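Local coordinates for glutathione S-transferase domain (Xanthobacter autotrophicus, PDB 4HZ2), which binds glutathione and probably acts as a glutathione-dependent transferase, at residues A156-M161 / A198-V203; P169-E174 / L204-R209. All coordinates share one frame; numbering follows the deposited sequence.

Contact 1 (A156-M161 / A198-V203)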
loop_
_atom_site.group_PDB
_atom_site.type_symbol
_atom_site.label_atom_id
_atom_site.label_comp_id
_atom_site.label_asym_id
_atom_site.label_seq_id
_atom_site.Cartn_x
_atom_site.Cartn_y
_atom_site.Cartn_z
ATOM N N ALA B 156 0.840 -2.164 -17.296
ATOM C CA ALA B 156 1.451 -0.876 -16.936
ATOM C C ALA B 156 2.425 -1.015 -15.740
ATOM O O ALA B 156 3.483 -0.370 -15.700
ATOM C CB ALA B 156 0.386 0.184 -16.657
ATOM N N ALA B 157 2.069 -1.859 -14.769
ATOM C CA ALA B 157 2.932 -2.030 -13.570
ATOM C C ALA B 157 4.206 -2.758 -14.007
ATOM O O ALA B 157 5.310 -2.405 -13.586
ATOM C CB ALA B 157 2.210 -2.816 -12.492
ATOM N N LEU B 158 4.054 -3.757 -14.883
ATOM C CA LEU B 158 5.220 -4.473 -15.395
ATOM C C LEU B 158 6.109 -3.513 -16.231
ATOM O O LEU B 158 7.346 -3.608 -16.193
ATOM C CB LEU B 158 4.828 -5.746 -16.181
ATOM C CG LEU B 158 4.188 -6.857 -15.338
ATOM C CD1 LEU B 158 3.583 -7.964 -16.197
ATOM C CD2 LEU B 158 5.214 -7.440 -14.361
ATOM N N ASP B 159 5.477 -2.586 -16.960
ATOM C CA ASP B 159 6.249 -1.610 -17.746
ATOM C C ASP B 159 7.138 -0.742 -16.827
ATOM O O ASP B 159 8.279 -0.409 -17.174
ATOM C CB ASP B 159 5.328 -0.672 -18.542
ATOM C CG ASP B 159 4.649 -1.341 -19.709
ATOM O OD1 ASP B 159 5.163 -2.372 -20.215
ATOM O OD2 ASP B 159 3.618 -0.766 -20.165
ATOM N N VAL B 160 6.613 -0.389 -15.649
ATOM C CA VAL B 160 7.358 0.429 -14.685
ATOM C C VAL B 160 8.573 -0.396 -14.203
ATOM O O VAL B 160 9.704 0.076 -14.139
ATOM C CB VAL B 160 6.480 0.849 -13.474
ATOM C CG1 VAL B 160 7.338 1.404 -12.339
ATOM C CG2 VAL B 160 5.432 1.879 -13.876
ATOM N N MET B 161 8.324 -1.653 -13.871
ATOM C CA MET B 161 9.403 -2.521 -13.385
ATOM C C MET B 161 10.448 -2.706 -14.480
ATOM O O MET B 161 11.634 -2.660 -14.223
ATOM C CB MET B 161 8.818 -3.862 -12.956
ATOM C CG MET B 161 7.940 -3.711 -11.726
ATOM S SD MET B 161 7.213 -5.302 -11.291
ATOM C CE MET B 161 8.706 -6.238 -10.860
ATOM N N ALA B 198 8.280 -13.021 -21.117
ATOM C CA ALA B 198 9.192 -12.875 -22.246
ATOM C C ALA B 198 9.022 -11.500 -22.870
ATOM O O ALA B 198 9.956 -10.980 -23.489
ATOM C CB ALA B 198 8.972 -13.978 -23.286
ATOM N N GLN B 199 7.834 -10.916 -22.718
ATOM C CA GLN B 199 7.571 -9.563 -23.232
ATOM C C GLN B 199 8.123 -8.435 -22.346
ATOM O O GLN B 199 8.077 -7.247 -22.741
ATOM C CB GLN B 199 6.071 -9.358 -23.445
ATOM C CG GLN B 199 5.449 -10.401 -24.344
ATOM C CD GLN B 199 6.111 -10.418 -25.706
ATOM O OE1 GLN B 199 6.611 -11.450 -26.148
ATOM N NE2 GLN B 199 6.151 -9.257 -26.362
ATOM N N TRP B 200 8.625 -8.799 -21.162
ATOM C CA TRP B 200 9.297 -7.868 -20.251
ATOM C C TRP B 200 10.635 -8.489 -19.872
ATOM O O TRP B 200 10.812 -8.970 -18.747
ATOM C CB TRP B 200 8.455 -7.624 -18.975
ATOM C CG TRP B 200 7.173 -6.844 -19.258
ATOM C CD1 TRP B 200 7.034 -5.487 -19.266
ATOM C CD2 TRP B 200 5.876 -7.385 -19.584
ATOM N NE1 TRP B 200 5.730 -5.137 -19.579
ATOM C CE2 TRP B 200 4.997 -6.283 -19.768
ATOM C CE3 TRP B 200 5.368 -8.689 -19.733
ATOM C CZ2 TRP B 200 3.634 -6.444 -20.102
ATOM C CZ3 TRP B 200 4.000 -8.851 -20.050
ATOM C CH2 TRP B 200 3.152 -7.723 -20.231
ATOM N N PRO B 201 11.585 -8.483 -20.804
ATOM C CA PRO B 201 12.778 -9.292 -20.630
ATOM C C PRO B 201 13.633 -8.886 -19.440
ATOM O O PRO B 201 14.306 -9.747 -18.873
ATOM C CB PRO B 201 13.543 -9.116 -21.967
ATOM C CG PRO B 201 12.912 -7.938 -22.638
ATOM C CD PRO B 201 11.491 -7.876 -22.144
ATOM N N ALA B 202 13.669 -7.595 -19.100
ATOM C CA ALA B 202 14.431 -7.152 -17.917
ATOM C C ALA B 202 13.740 -7.657 -16.648
ATOM O O ALA B 202 14.408 -8.042 -15.685
ATOM C CB ALA B 202 14.608 -5.637 -17.874
ATOM N N VAL B 203 12.411 -7.649 -16.628
ATOM C CA VAL B 203 11.681 -8.251 -15.501
ATOM C C VAL B 203 11.955 -9.757 -15.427
ATOM O O VAL B 203 12.190 -10.297 -14.342
ATOM C CB VAL B 203 10.162 -7.976 -15.561
ATOM C CG1 VAL B 203 9.465 -8.637 -14.384
ATOM C CG2 VAL B 203 9.919 -6.462 -15.565
#

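Contact 2 (P169-E174 / L204-R209)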
loop_
_atom_site.group_PDB
_atom_site.type_symbol
_atom_site.label_atom_id
_atom_site.label_comp_id
_atom_site.label_asym_id
_atom_site.label_seq_id
_atom_site.Cartn_x
_atom_site.Cartn_y
_atom_site.Cartn_z
ATOM N N PRO B 169 20.111 -4.071 -11.931
ATOM C CA PRO B 169 19.640 -5.455 -11.728
ATOM C C PRO B 169 18.752 -5.668 -10.498
ATOM O O PRO B 169 18.061 -6.700 -10.430
ATOM C CB PRO B 169 20.950 -6.247 -11.579
ATOM C CG PRO B 169 21.955 -5.232 -11.097
ATOM C CD PRO B 169 21.583 -3.977 -11.856
ATOM N N TRP B 170 18.766 -4.718 -9.555
ATOM C CA TRP B 170 17.946 -4.791 -8.335
ATOM C C TRP B 170 17.048 -3.573 -8.223
ATOM O O TRP B 170 17.356 -2.514 -8.774
ATOM C CB TRP B 170 18.859 -4.869 -7.100
ATOM C CG TRP B 170 19.823 -5.996 -7.181
ATOM C CD1 TRP B 170 21.186 -5.910 -7.358
ATOM C CD2 TRP B 170 19.521 -7.404 -7.067
ATOM N NE1 TRP B 170 21.745 -7.178 -7.369
ATOM C CE2 TRP B 170 20.747 -8.109 -7.187
ATOM C CE3 TRP B 170 18.336 -8.135 -6.899
ATOM C CZ2 TRP B 170 20.813 -9.506 -7.148
ATOM C CZ3 TRP B 170 18.406 -9.533 -6.842
ATOM C CH2 TRP B 170 19.630 -10.199 -6.979
ATOM N N LEU B 171 15.947 -3.690 -7.481
ATOM C CA LEU B 171 15.023 -2.555 -7.353
ATOM C C LEU B 171 15.614 -1.335 -6.601
ATOM O O LEU B 171 15.258 -0.191 -6.896
ATOM C CB LEU B 171 13.694 -2.978 -6.720
ATOM C CG LEU B 171 12.829 -3.851 -7.650
ATOM C CD1 LEU B 171 11.578 -4.310 -6.879
ATOM C CD2 LEU B 171 12.450 -3.115 -8.944
ATOM N N VAL B 172 16.516 -1.579 -5.653
ATOM C CA VAL B 172 17.102 -0.504 -4.832
ATOM C C VAL B 172 18.596 -0.717 -4.629
ATOM O O VAL B 172 19.016 -1.828 -4.295
ATOM C CB VAL B 172 16.460 -0.450 -3.425
ATOM C CG1 VAL B 172 17.121 0.644 -2.589
ATOM C CG2 VAL B 172 14.959 -0.239 -3.550
ATOM N N GLY B 173 19.381 0.348 -4.801
ATOM C CA GLY B 173 20.798 0.268 -4.550
ATOM C C GLY B 173 21.480 -0.797 -5.380
ATOM O O GLY B 173 21.132 -0.984 -6.551
ATOM N N GLU B 174 22.459 -1.480 -4.769
ATOM C CA GLU B 174 23.344 -2.414 -5.453
ATOM C C GLU B 174 23.173 -3.886 -5.023
ATOM O O GLU B 174 24.023 -4.734 -5.304
ATOM C CB GLU B 174 24.798 -1.934 -5.299
ATOM C CG GLU B 174 24.958 -0.559 -5.952
ATOM C CD GLU B 174 26.368 -0.053 -5.973
ATOM O OE1 GLU B 174 27.259 -0.786 -5.499
ATOM O OE2 GLU B 174 26.568 1.080 -6.470
ATOM N N LEU B 204 11.957 -10.439 -16.572
ATOM C CA LEU B 204 12.195 -11.891 -16.588
ATOM C C LEU B 204 13.580 -12.185 -16.018
ATOM O O LEU B 204 13.751 -13.108 -15.198
ATOM C CB LEU B 204 12.055 -12.470 -17.996
ATOM C CG LEU B 204 12.299 -13.965 -18.194
ATOM C CD1 LEU B 204 11.369 -14.751 -17.288
ATOM C CD2 LEU B 204 12.111 -14.366 -19.662
ATOM N N ALA B 205 14.565 -11.376 -16.418
ATOM C CA ALA B 205 15.946 -11.576 -15.982
ATOM C C ALA B 205 16.056 -11.335 -14.477
ATOM O O ALA B 205 16.829 -12.017 -13.761
ATOM C CB ALA B 205 16.899 -10.685 -16.774
ATOM N N TRP B 206 15.274 -10.386 -13.982
ATOM C CA TRP B 206 15.281 -10.067 -12.556
ATOM C C TRP B 206 14.604 -11.209 -11.788
ATOM O O TRP B 206 15.118 -11.652 -10.742
ATOM C CB TRP B 206 14.574 -8.722 -12.320
ATOM C CG TRP B 206 14.149 -8.463 -10.938
ATOM C CD1 TRP B 206 14.906 -7.931 -9.931
ATOM C CD2 TRP B 206 12.832 -8.655 -10.417
ATOM N NE1 TRP B 206 14.129 -7.818 -8.772
ATOM C CE2 TRP B 206 12.853 -8.252 -9.051
ATOM C CE3 TRP B 206 11.639 -9.149 -10.960
ATOM C CZ2 TRP B 206 11.707 -8.323 -8.223
ATOM C CZ3 TRP B 206 10.491 -9.222 -10.141
ATOM C CH2 TRP B 206 10.533 -8.808 -8.785
ATOM N N VAL B 207 13.484 -11.723 -12.309
ATOM C CA VAL B 207 12.848 -12.879 -11.683
ATOM C C VAL B 207 13.869 -14.023 -11.521
ATOM O O VAL B 207 14.005 -14.597 -10.430
ATOM C CB VAL B 207 11.595 -13.377 -12.440
ATOM C CG1 VAL B 207 11.189 -14.776 -11.943
ATOM C CG2 VAL B 207 10.449 -12.365 -12.325
ATOM N N ASP B 208 14.647 -14.304 -12.567
ATOM C CA ASP B 208 15.633 -15.390 -12.483
ATOM C C ASP B 208 16.732 -15.101 -11.457
ATOM O O ASP B 208 17.193 -16.006 -10.743
ATOM C CB ASP B 208 16.243 -15.703 -13.850
ATOM C CG ASP B 208 15.218 -16.273 -14.832
ATOM O OD1 ASP B 208 14.201 -16.846 -14.388
ATOM O OD2 ASP B 208 15.425 -16.145 -16.062
ATOM N N ARG B 209 17.169 -13.845 -11.399
ATOM C CA ARG B 209 18.216 -13.386 -10.474
ATOM C C ARG B 209 17.743 -13.552 -9.041
ATOM O O ARG B 209 18.477 -14.048 -8.172
ATOM C CB ARG B 209 18.494 -11.896 -10.792
ATOM C CG ARG B 209 19.623 -11.185 -10.103
ATOM C CD ARG B 209 19.684 -9.762 -10.663
ATOM N NE ARG B 209 19.927 -9.773 -12.106
ATOM C CZ ARG B 209 19.213 -9.126 -13.026
ATOM N NH1 ARG B 209 18.191 -8.334 -12.705
ATOM N NH2 ARG B 209 19.553 -9.252 -14.305
#

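Contact 1 (A156-M161 / A198-V203)
Leu158 lies against one face of the Trp200 indole, its CB standing 3.6 Å from the centroid of the five-membered ring and only 12° off the ring normal, which makes this a CH-pi contact. Its CD1 reaches on over the six-membered ring, 4.0 Å from CZ3 of Trp200, and thus the leucine spans both rings of the indole. The CB of Trp200 points toward helix 144-165, and CG anti to the carbonyl carbon (chi1 -69°) lays the indole across Leu158. There the indole N-H meets the next residue: NE1 of Trp200 donates to OD1 of Asp159 over 2.9 Å, with an N-H...O angle of 162°. OD1 lies near the indole plane, but NE1 comes to it from the anti side and well out of the carboxylate plane. One face and one edge of the ring are therefore fixed by consecutive residues of a single helical turn. Without the indole, as with an alanine here, the Asp159 carboxylate would probably lose its N-H donor and a gap would open beside Leu158. One turn further along, CG2 of Val203 packs against CB of Met161 at 3.8 Å, continuing the apolar seam. Trp200 is also the N-cap residue of helix 201-211, whose first turn is held by Glu162, the carboxylate accepting from the backbone N of Ala202 and of Val203. The contact thus joins the start of helix 201-211 to helix 144-165 in the all-helical C-terminal domain, with Thr187 of helix 178-187 touching Leu158, Met161 and Val203, and helix 107-137 packed against Ala157 and Met161.

Contact 2 (P169-E174 / L204-R209)
Arg209 reaches from helix 201-211 to the loop at 169-174, its CB directed toward that loop and its CG anti to the backbone N. CG lies over the Trp170 ring near its outer atoms, 3.3 Å from CH2. CD follows over the same face: it lies 3.8 Å from the centroid of the six-membered ring, 15° off the normal, in a CH-pi contact. A bend at chi3 (-60°) then turns the chain, and NE passes 3.7 Å from CB of Pro169. At the tip, NH1 donates to the carbonyl O of Pro169 over 2.8 Å. The acceptor is met on a lone pair in the carbonyl plane, yet the N-H...O angle is only 135° and the oxygen is tilted from the guanidinium plane, which makes for a bent bond. Pro169 CB covers one face of the guanidinium, while the Ala205 O of the arginine's own helix lies over the other. The guanidinium stands nearly perpendicular to the Trp170 ring. The same Pro169 O also borders the edge of Trp206, 3.4 Å from its CD1, while the indole NE1 of Trp206 is bonded to Asp180. In the helical C-terminal domain, the contact ties the loop between helices 144-165 and 178-187 to helix 201-211. Chemically, the charged group has a polar partner while its methylenes lie on the aromatic ring; the carbonyl probably helps offset the cost of partly burying the cation.

Both contacts draw on helix 201-211: contact 1 uses its N-terminal cap and first turn, contact 2 the residues that follow. Their centres lie 12 Å apart, and they meet directly where CE of Met161 packs 3.6 Å from CZ3 of Trp206, so the two contacts adjoin through an apolar pair. Helix 178-187 backs both, since Leu183 touches Met161 from contact 1 and Leu171 and Trp206 from contact 2. Together they fasten helix 201-211 to helix 144-165 and to the loop that follows it. Neither contact contains a residue of the glutathione pocket; the Asp159 side chain is about 13 Å from a bound glutathione.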